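Local structure of mandelate racemase/muconate lactonizing enzyme-like protein (Rubrobacter xylanophilus DSM 9941, 2QQ6) at residues V110-G115 against L371-G376; R120-Y125 against A340-H345. The protein binds magnesium and is probably a lyase or a related enzyme of the enolase superfamily, its exact reaction not established. All coordinates share one frame; numbering follows the deposited sequence.

Contact 1: residues V110-G115 against L371-G376; sequences VYRLLG and LTEEPG
The phenol ring of Tyr-111 meets Thr-372 at its edge, where the backbone oxygen of Thr-372 lies near the ring plane, while Leu-371 CD1 approaches the ring obliquely, 3.9 Å from Tyr-111 CD2. Over one face of the Arg-112 guanidinium lies the CE1 corner of the Tyr-111 ring, 4.1 Å above the plane and displaced toward the rim; at the guanidinium edge, in plane, stands OE2 of Glu-373. Tyr-111 OH donates to Thr-372 O over 3.1 Å, the donor standing above the carbonyl plane, 49° out of it. CG of Tyr-111 sits between the backbone N and the carbonyl carbon (chi1 60°). The hydroxyl end of the ring also has Glu-373 CG nearby. Arg-112 and Glu-373 form a salt bridge in which NH2 of Arg-112 lies 2.9 Å from OE2 of Glu-373, with an N-H...O angle of 164°. The guanidinium and carboxylate planes are steeply turned to each other, and of the Arg-112 nitrogens only NH2 bonds OE2. Glu-373 OE2 also binds Arg-120, so one carboxylate oxygen serves two arginines whose like charges lie close together; it would probably offset their repulsion. Within 371-376 the side-chain OG1 of Thr-372 accepts from Glu-374 N, an ST turn, and Gly-376 lies beside Val-110, its positive phi favouring glycine. The contact ties the loop between helix 86-106 and strand 121-127 to the loop following strand 368-370, thus joining the N-terminal family region to the barrel domain, away from the metal site. Helix 323-334 lies beside it, its His-331 meeting the Tyr-111 ring and touching Val-110 and Leu-371, and helix 298-310 reaches Val-110 through Leu-298.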
ATOM      1  N   VAL B 110      -1.532  28.057  -6.562  1.00 47.25           N
ATOM      2  CA  VAL B 110      -2.270  26.839  -6.255  1.00 46.16           C
ATOM      3  C   VAL B 110      -3.332  26.954  -5.165  1.00 48.20           C
ATOM      4  O   VAL B 110      -4.447  26.464  -5.348  1.00 48.44           O
ATOM      5  CB  VAL B 110      -1.305  25.683  -5.918  1.00 43.97           C
ATOM      6  CG1 VAL B 110      -1.696  25.016  -4.613  1.00 41.48           C
ATOM      7  CG2 VAL B 110      -1.323  24.675  -7.047  1.00 41.31           C
ATOM      8  N   TYR B 111      -3.014  27.588  -4.036  1.00 49.47           N
ATOM      9  CA  TYR B 111      -4.016  27.711  -2.980  1.00 50.23           C
ATOM     10  C   TYR B 111      -5.311  28.353  -3.496  1.00 51.01           C
ATOM     11  O   TYR B 111      -6.399  28.099  -2.971  1.00 51.57           O
ATOM     12  CB  TYR B 111      -3.456  28.484  -1.771  1.00 50.61           C
ATOM     13  CG  TYR B 111      -2.996  29.900  -2.029  1.00 51.59           C
ATOM     14  CD1 TYR B 111      -3.911  30.939  -2.197  1.00 51.64           C
ATOM     15  CD2 TYR B 111      -1.636  30.210  -2.067  1.00 52.00           C
ATOM     16  CE1 TYR B 111      -3.477  32.261  -2.390  1.00 51.95           C
ATOM     17  CE2 TYR B 111      -1.192  31.527  -2.261  1.00 51.46           C
ATOM     18  CZ  TYR B 111      -2.114  32.547  -2.418  1.00 51.55           C
ATOM     19  OH  TYR B 111      -1.675  33.846  -2.574  1.00 51.78           O
ATOM     20  N   ARG B 112      -5.198  29.172  -4.538  1.00 51.60           N
ATOM     21  CA  ARG B 112      -6.372  29.816  -5.118  1.00 50.93           C
ATOM     22  C   ARG B 112      -7.137  28.850  -6.027  1.00 49.16           C
ATOM     23  O   ARG B 112      -8.126  29.212  -6.668  1.00 48.58           O
ATOM     24  CB  ARG B 112      -5.979  31.084  -5.887  1.00 52.67           C
ATOM     25  CG  ARG B 112      -5.737  32.295  -4.997  1.00 54.90           C
ATOM     26  CD  ARG B 112      -5.730  33.581  -5.817  1.00 59.30           C
ATOM     27  NE  ARG B 112      -5.366  34.762  -5.030  1.00 62.76           N
ATOM     28  CZ  ARG B 112      -6.028  35.188  -3.955  1.00 64.10           C
ATOM     29  NH1 ARG B 112      -7.094  34.527  -3.527  1.00 65.10           N
ATOM     30  NH2 ARG B 112      -5.627  36.278  -3.307  1.00 65.24           N
ATOM     31  N   LEU B 113      -6.667  27.616  -6.083  1.00 47.46           N
ATOM     32  CA  LEU B 113      -7.343  26.599  -6.869  1.00 46.51           C
ATOM     33  C   LEU B 113      -7.945  25.625  -5.863  1.00 46.32           C
ATOM     34  O   LEU B 113      -8.872  24.872  -6.175  1.00 46.41           O
ATOM     35  CB  LEU B 113      -6.357  25.878  -7.795  1.00 44.50           C
ATOM     36  CG  LEU B 113      -6.051  26.548  -9.132  1.00 41.64           C
ATOM     37  CD1 LEU B 113      -4.990  25.761  -9.838  1.00 42.33           C
ATOM     38  CD2 LEU B 113      -7.292  26.613  -9.989  1.00 40.85           C
ATOM     39  N   LEU B 114      -7.413  25.667  -4.643  1.00 45.72           N
ATOM     40  CA  LEU B 114      -7.872  24.808  -3.562  1.00 44.93           C
ATOM     41  C   LEU B 114      -8.902  25.503  -2.680  1.00 44.22           C
ATOM     42  O   LEU B 114      -9.043  25.179  -1.498  1.00 43.91           O
ATOM     43  CB  LEU B 114      -6.683  24.351  -2.719  1.00 45.33           C
ATOM     44  CG  LEU B 114      -5.668  23.514  -3.504  1.00 46.59           C
ATOM     45  CD1 LEU B 114      -4.500  23.120  -2.606  1.00 47.18           C
ATOM     46  CD2 LEU B 114      -6.353  22.275  -4.066  1.00 46.23           C
ATOM     47  N   GLY B 115      -9.620  26.460  -3.261  1.00 42.64           N
ATOM     48  CA  GLY B 115     -10.642  27.166  -2.517  1.00 41.95           C
ATOM     49  C   GLY B 115     -10.248  28.522  -1.973  1.00 41.84           C
ATOM     50  O   GLY B 115     -11.114  29.281  -1.542  1.00 41.91           O
ATOM     51  N   LEU B 371       3.672  32.905   1.465  1.00 52.12           N
ATOM     52  CA  LEU B 371       3.243  32.504   0.138  1.00 53.25           C
ATOM     53  C   LEU B 371       2.839  33.634  -0.788  1.00 53.34           C
ATOM     54  O   LEU B 371       2.046  34.518  -0.448  1.00 52.82           O
ATOM     55  CB  LEU B 371       2.130  31.452   0.220  1.00 54.60           C
ATOM     56  CG  LEU B 371       2.651  30.018   0.030  1.00 55.20           C
ATOM     57  CD1 LEU B 371       1.501  29.021  -0.056  1.00 54.28           C
ATOM     58  CD2 LEU B 371       3.480  29.964  -1.261  1.00 56.74           C
ATOM     59  N   THR B 372       3.421  33.560  -1.979  1.00 54.23           N
ATOM     60  CA  THR B 372       3.245  34.514  -3.058  1.00 54.94           C
ATOM     61  C   THR B 372       1.949  34.309  -3.826  1.00 56.88           C
ATOM     62  O   THR B 372       1.200  33.368  -3.561  1.00 56.87           O
ATOM     63  CB  THR B 372       4.411  34.383  -4.059  1.00 54.03           C
ATOM     64  OG1 THR B 372       3.988  34.841  -5.348  1.00 53.23           O
ATOM     65  CG2 THR B 372       4.864  32.919  -4.166  1.00 53.53           C
ATOM     66  N   GLU B 373       1.700  35.205  -4.780  1.00 58.61           N
ATOM     67  CA  GLU B 373       0.524  35.123  -5.640  1.00 60.42           C
ATOM     68  C   GLU B 373       0.959  34.635  -7.027  1.00 60.33           C
ATOM     69  O   GLU B 373       0.194  34.665  -7.995  1.00 59.37           O
ATOM     70  CB  GLU B 373      -0.176  36.481  -5.732  1.00 62.37           C
ATOM     71  CG  GLU B 373      -0.741  36.944  -4.396  1.00 66.67           C
ATOM     72  CD  GLU B 373      -2.023  37.757  -4.536  1.00 69.46           C
ATOM     73  OE1 GLU B 373      -1.994  38.810  -5.210  1.00 71.61           O
ATOM     74  OE2 GLU B 373      -3.061  37.341  -3.968  1.00 70.33           O
ATOM     75  N   GLU B 374       2.200  34.174  -7.110  1.00 59.95           N
ATOM     76  CA  GLU B 374       2.721  33.664  -8.361  1.00 60.56           C
ATOM     77  C   GLU B 374       2.014  32.362  -8.694  1.00 60.49           C
ATOM     78  O   GLU B 374       1.931  31.455  -7.858  1.00 61.50           O
ATOM     79  CB  GLU B 374       4.224  33.438  -8.242  1.00 62.31           C
ATOM     80  CG  GLU B 374       5.006  34.732  -8.078  1.00 65.23           C
ATOM     81  CD  GLU B 374       4.835  35.667  -9.266  1.00 67.12           C
ATOM     82  OE1 GLU B 374       5.438  35.386 -10.326  1.00 67.41           O
ATOM     83  OE2 GLU B 374       4.089  36.670  -9.145  1.00 68.06           O
ATOM     84  N   PRO B 375       1.486  32.253  -9.924  1.00 59.35           N
ATOM     85  CA  PRO B 375       0.779  31.055 -10.372  1.00 58.72           C
ATOM     86  C   PRO B 375       1.532  29.759 -10.129  1.00 58.20           C
ATOM     87  O   PRO B 375       2.758  29.724 -10.198  1.00 56.93           O
ATOM     88  CB  PRO B 375       0.535  31.330 -11.860  1.00 58.85           C
ATOM     89  CG  PRO B 375       1.610  32.290 -12.223  1.00 58.64           C
ATOM     90  CD  PRO B 375       1.629  33.205 -11.034  1.00 58.93           C
ATOM     91  N   GLY B 376       0.772  28.709  -9.826  1.00 59.02           N
ATOM     92  CA  GLY B 376       1.330  27.391  -9.569  1.00 59.63           C
ATOM     93  C   GLY B 376       2.443  27.304  -8.538  1.00 60.17           C
ATOM     94  O   GLY B 376       3.620  27.318  -8.896  1.00 61.24           O
TER

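Contact 2: residues R120-Y125 against A340-H345; sequences RRVRLY and AVLEWH
Tyr-125 and Leu-342 are joined backbone to backbone, Tyr-125 N giving its hydrogen to Leu-342 O at 2.7 Å. Leu-342 N in turn donates to Arg-123 O over 3.0 Å, nearly straight at 174°, and Trp-344 N donates to Tyr-125 O at 2.9 Å. Leu-342 O also receives a CA-H...O contact from Leu-124. Strand 121-127 thus pairs in parallel with strand 342-344, Leu-124 opposite Leu-342 and Tyr-125 opposite Glu-343. This is the pairing that brings the last barrel strand against the first in the modified TIM barrel of the enolase superfamily, and the short segments cross at -48°. Leu-124 and Leu-342 lie side by side, CD2 of Leu-124 3.7 Å from CB of Leu-342; helix 323-334 packs on Leu-342 there, while Leu-124 also meets Ile-369. On the other face the Tyr-125 and Glu-343 side chains cross obliquely. The Tyr-125 hydroxyl is hydrogen-bonded to Lys-169, and OE1 of Glu-343 accepts from the backbone N of Asn-319; Glu-343 lies about 6 Å from the bound magnesium ion, side chain to metal. A leucine in place of Tyr-125 would probably leave Lys-169 NZ without that hydrogen-bonding partner. Arg-123, extended with CG anti to the backbone N (chi1 172°), passes CG1 of Val-341, which lies over one face of its guanidinium, 3.5 Å from NE; its NH2 is salt-bridged to Glu-212, and NE too is hydrogen-bonded outside the two segments.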
ATOM      1  N   ARG B 120      -1.785  33.669   4.699  1.00 40.30           N
ATOM      2  CA  ARG B 120      -0.795  33.749   3.627  1.00 42.06           C
ATOM      3  C   ARG B 120       0.580  33.193   3.995  1.00 41.79           C
ATOM      4  O   ARG B 120       1.333  32.772   3.118  1.00 40.39           O
ATOM      5  CB  ARG B 120      -0.653  35.193   3.158  1.00 43.07           C
ATOM      6  CG  ARG B 120      -0.300  35.309   1.676  1.00 46.87           C
ATOM      7  CD  ARG B 120      -1.532  35.117   0.781  1.00 49.03           C
ATOM      8  NE  ARG B 120      -1.826  36.335   0.021  1.00 51.47           N
ATOM      9  CZ  ARG B 120      -2.992  36.582  -0.582  1.00 54.21           C
ATOM     10  NH1 ARG B 120      -3.982  35.691  -0.511  1.00 55.05           N
ATOM     11  NH2 ARG B 120      -3.179  37.720  -1.258  1.00 54.35           N
ATOM     12  N   ARG B 121       0.917  33.198   5.282  1.00 42.40           N
ATOM     13  CA  ARG B 121       2.203  32.659   5.713  1.00 42.47           C
ATOM     14  C   ARG B 121       1.977  31.573   6.754  1.00 41.88           C
ATOM     15  O   ARG B 121       1.250  31.782   7.740  1.00 40.18           O
ATOM     16  CB  ARG B 121       3.100  33.754   6.281  1.00 43.23           C
ATOM     17  CG  ARG B 121       2.762  34.217   7.678  1.00 46.08           C
ATOM     18  CD  ARG B 121       3.829  35.205   8.138  1.00 48.82           C
ATOM     19  NE  ARG B 121       4.037  35.192   9.582  1.00 50.43           N
ATOM     20  CZ  ARG B 121       5.188  35.523  10.157  1.00 51.05           C
ATOM     21  NH1 ARG B 121       6.216  35.887   9.404  1.00 50.96           N
ATOM     22  NH2 ARG B 121       5.317  35.483  11.479  1.00 51.98           N
ATOM     23  N   VAL B 122       2.613  30.420   6.521  1.00 41.31           N
ATOM     24  CA  VAL B 122       2.475  29.255   7.386  1.00 39.75           C
ATOM     25  C   VAL B 122       3.663  28.930   8.290  1.00 38.53           C
ATOM     26  O   VAL B 122       4.826  28.907   7.878  1.00 36.91           O
ATOM     27  CB  VAL B 122       2.111  27.991   6.555  1.00 40.06           C
ATOM     28  CG1 VAL B 122       1.369  28.408   5.293  1.00 40.04           C
ATOM     29  CG2 VAL B 122       3.357  27.159   6.232  1.00 40.77           C
ATOM     30  N   ARG B 123       3.326  28.651   9.540  1.00 38.52           N
ATOM     31  CA  ARG B 123       4.292  28.327  10.570  1.00 38.25           C
ATOM     32  C   ARG B 123       4.772  26.880  10.507  1.00 36.95           C
ATOM     33  O   ARG B 123       3.997  25.955  10.250  1.00 35.24           O
ATOM     34  CB  ARG B 123       3.656  28.624  11.918  1.00 38.83           C
ATOM     35  CG  ARG B 123       4.431  28.193  13.104  1.00 40.38           C
ATOM     36  CD  ARG B 123       3.518  28.288  14.286  1.00 43.84           C
ATOM     37  NE  ARG B 123       4.121  27.729  15.482  1.00 47.35           N
ATOM     38  CZ  ARG B 123       3.444  27.469  16.592  1.00 48.49           C
ATOM     39  NH1 ARG B 123       2.142  27.721  16.642  1.00 47.42           N
ATOM     40  NH2 ARG B 123       4.071  26.965  17.647  1.00 49.96           N
ATOM     41  N   LEU B 124       6.063  26.700  10.756  1.00 36.08           N
ATOM     42  CA  LEU B 124       6.683  25.380  10.725  1.00 35.36           C
ATOM     43  C   LEU B 124       7.120  24.938  12.107  1.00 35.37           C
ATOM     44  O   LEU B 124       7.019  25.697  13.073  1.00 35.63           O
ATOM     45  CB  LEU B 124       7.925  25.406   9.845  1.00 32.75           C
ATOM     46  CG  LEU B 124       7.770  25.883   8.416  1.00 31.14           C
ATOM     47  CD1 LEU B 124       9.137  26.220   7.883  1.00 30.05           C
ATOM     48  CD2 LEU B 124       7.087  24.820   7.580  1.00 29.85           C
ATOM     49  N   TYR B 125       7.593  23.692  12.177  1.00 36.40           N
ATOM     50  CA  TYR B 125       8.143  23.114  13.404  1.00 37.94           C
ATOM     51  C   TYR B 125       9.423  22.379  12.985  1.00 39.40           C
ATOM     52  O   TYR B 125       9.508  21.825  11.874  1.00 38.60           O
ATOM     53  CB  TYR B 125       7.124  22.204  14.136  1.00 35.93           C
ATOM     54  CG  TYR B 125       6.867  20.796  13.620  1.00 35.06           C
ATOM     55  CD1 TYR B 125       7.770  19.765  13.873  1.00 33.67           C
ATOM     56  CD2 TYR B 125       5.657  20.468  12.985  1.00 33.81           C
ATOM     57  CE1 TYR B 125       7.479  18.444  13.527  1.00 31.27           C
ATOM     58  CE2 TYR B 125       5.361  19.145  12.636  1.00 31.34           C
ATOM     59  CZ  TYR B 125       6.277  18.139  12.918  1.00 31.36           C
ATOM     60  OH  TYR B 125       5.991  16.821  12.632  1.00 31.09           O
ATOM     61  N   ALA B 340      -2.349  23.955  11.779  1.00 33.44           N
ATOM     62  CA  ALA B 340      -1.607  24.192  13.012  1.00 32.88           C
ATOM     63  C   ALA B 340      -0.124  24.452  12.721  1.00 32.92           C
ATOM     64  O   ALA B 340       0.321  25.592  12.793  1.00 32.51           O
ATOM     65  CB  ALA B 340      -1.768  23.001  13.934  1.00 33.56           C
ATOM     66  N   VAL B 341       0.634  23.402  12.407  1.00 31.80           N
ATOM     67  CA  VAL B 341       2.053  23.546  12.087  1.00 33.25           C
ATOM     68  C   VAL B 341       2.531  22.522  11.085  1.00 35.14           C
ATOM     69  O   VAL B 341       2.147  21.352  11.130  1.00 36.08           O
ATOM     70  CB  VAL B 341       2.989  23.415  13.317  1.00 33.92           C
ATOM     71  CG1 VAL B 341       3.493  24.793  13.744  1.00 34.31           C
ATOM     72  CG2 VAL B 341       2.280  22.705  14.446  1.00 33.56           C
ATOM     73  N   LEU B 342       3.391  22.975  10.180  1.00 35.99           N
ATOM     74  CA  LEU B 342       3.954  22.110   9.158  1.00 36.38           C
ATOM     75  C   LEU B 342       5.362  21.712   9.615  1.00 38.34           C
ATOM     76  O   LEU B 342       6.067  22.485  10.270  1.00 36.50           O
ATOM     77  CB  LEU B 342       3.989  22.848   7.810  1.00 33.70           C
ATOM     78  CG  LEU B 342       4.668  22.169   6.622  1.00 31.28           C
ATOM     79  CD1 LEU B 342       4.113  20.787   6.429  1.00 31.18           C
ATOM     80  CD2 LEU B 342       4.464  22.997   5.387  1.00 31.22           C
ATOM     81  N   GLU B 343       5.757  20.489   9.280  1.00 40.54           N
ATOM     82  CA  GLU B 343       7.057  19.989   9.672  1.00 43.40           C
ATOM     83  C   GLU B 343       8.175  20.321   8.707  1.00 46.37           C
ATOM     84  O   GLU B 343       7.979  20.382   7.492  1.00 46.66           O
ATOM     85  CB  GLU B 343       7.011  18.472   9.847  1.00 42.23           C
ATOM     86  CG  GLU B 343       8.385  17.814   9.806  1.00 41.83           C
ATOM     87  CD  GLU B 343       8.352  16.343  10.164  1.00 43.20           C
ATOM     88  OE1 GLU B 343       7.335  15.683   9.871  1.00 43.64           O
ATOM     89  OE2 GLU B 343       9.353  15.843  10.728  1.00 43.86           O
ATOM     90  N   TRP B 344       9.354  20.550   9.278  1.00 49.05           N
ATOM     91  CA  TRP B 344      10.560  20.805   8.511  1.00 50.51           C
ATOM     92  C   TRP B 344      11.513  19.792   9.131  1.00 50.54           C
ATOM     93  O   TRP B 344      11.648  19.722  10.353  1.00 51.28           O
ATOM     94  CB  TRP B 344      11.070  22.237   8.700  1.00 52.22           C
ATOM     95  CG  TRP B 344      12.293  22.520   7.857  1.00 56.28           C
ATOM     96  CD1 TRP B 344      12.442  22.278   6.515  1.00 56.98           C
ATOM     97  CD2 TRP B 344      13.541  23.069   8.302  1.00 56.82           C
ATOM     98  NE1 TRP B 344      13.702  22.639   6.102  1.00 57.28           N
ATOM     99  CE2 TRP B 344      14.397  23.128   7.179  1.00 57.32           C
ATOM    100  CE3 TRP B 344      14.019  23.519   9.541  1.00 56.94           C
ATOM    101  CZ2 TRP B 344      15.705  23.621   7.257  1.00 58.13           C
ATOM    102  CZ3 TRP B 344      15.319  24.008   9.618  1.00 57.01           C
ATOM    103  CH2 TRP B 344      16.146  24.054   8.483  1.00 57.05           C
ATOM    104  N   HIS B 345      12.147  18.992   8.288  1.00 50.78           N
ATOM    105  CA  HIS B 345      13.044  17.942   8.749  1.00 51.64           C
ATOM    106  C   HIS B 345      14.441  18.143   8.152  1.00 52.76           C
ATOM    107  O   HIS B 345      15.212  17.189   8.041  1.00 53.34           O
ATOM    108  CB  HIS B 345      12.442  16.599   8.307  1.00 50.60           C
ATOM    109  CG  HIS B 345      13.007  15.399   9.002  1.00 52.27           C
ATOM    110  ND1 HIS B 345      14.295  14.949   8.798  1.00 52.82           N
ATOM    111  CD2 HIS B 345      12.438  14.526   9.869  1.00 52.83           C
ATOM    112  CE1 HIS B 345      14.495  13.851   9.510  1.00 52.07           C
ATOM    113  NE2 HIS B 345      13.384  13.574  10.169  1.00 52.42           N
TER

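Contact 2 is buried near the centre of the folded chain, where strand pairing and a polar barrel interior approach the metal site; contact 1 is partly buried, lies farther out, and joins two loops by side chains, with an exposed ion pair at its margin. Their centres are about 17 Å apart, yet they touch: Arg-120, at the start of 120-125, bridges to contact 1 through its side chain, and Leu-371 N is 2.9 Å from Arg-120 O, a probable hydrogen bond. Helix 323-334 packs on both, meeting Tyr-111 and Leu-371 in one and Val-122 and Leu-342 in the other. Backbone bonds dominate contact 2, a charge pair and a phenol bond contact 1.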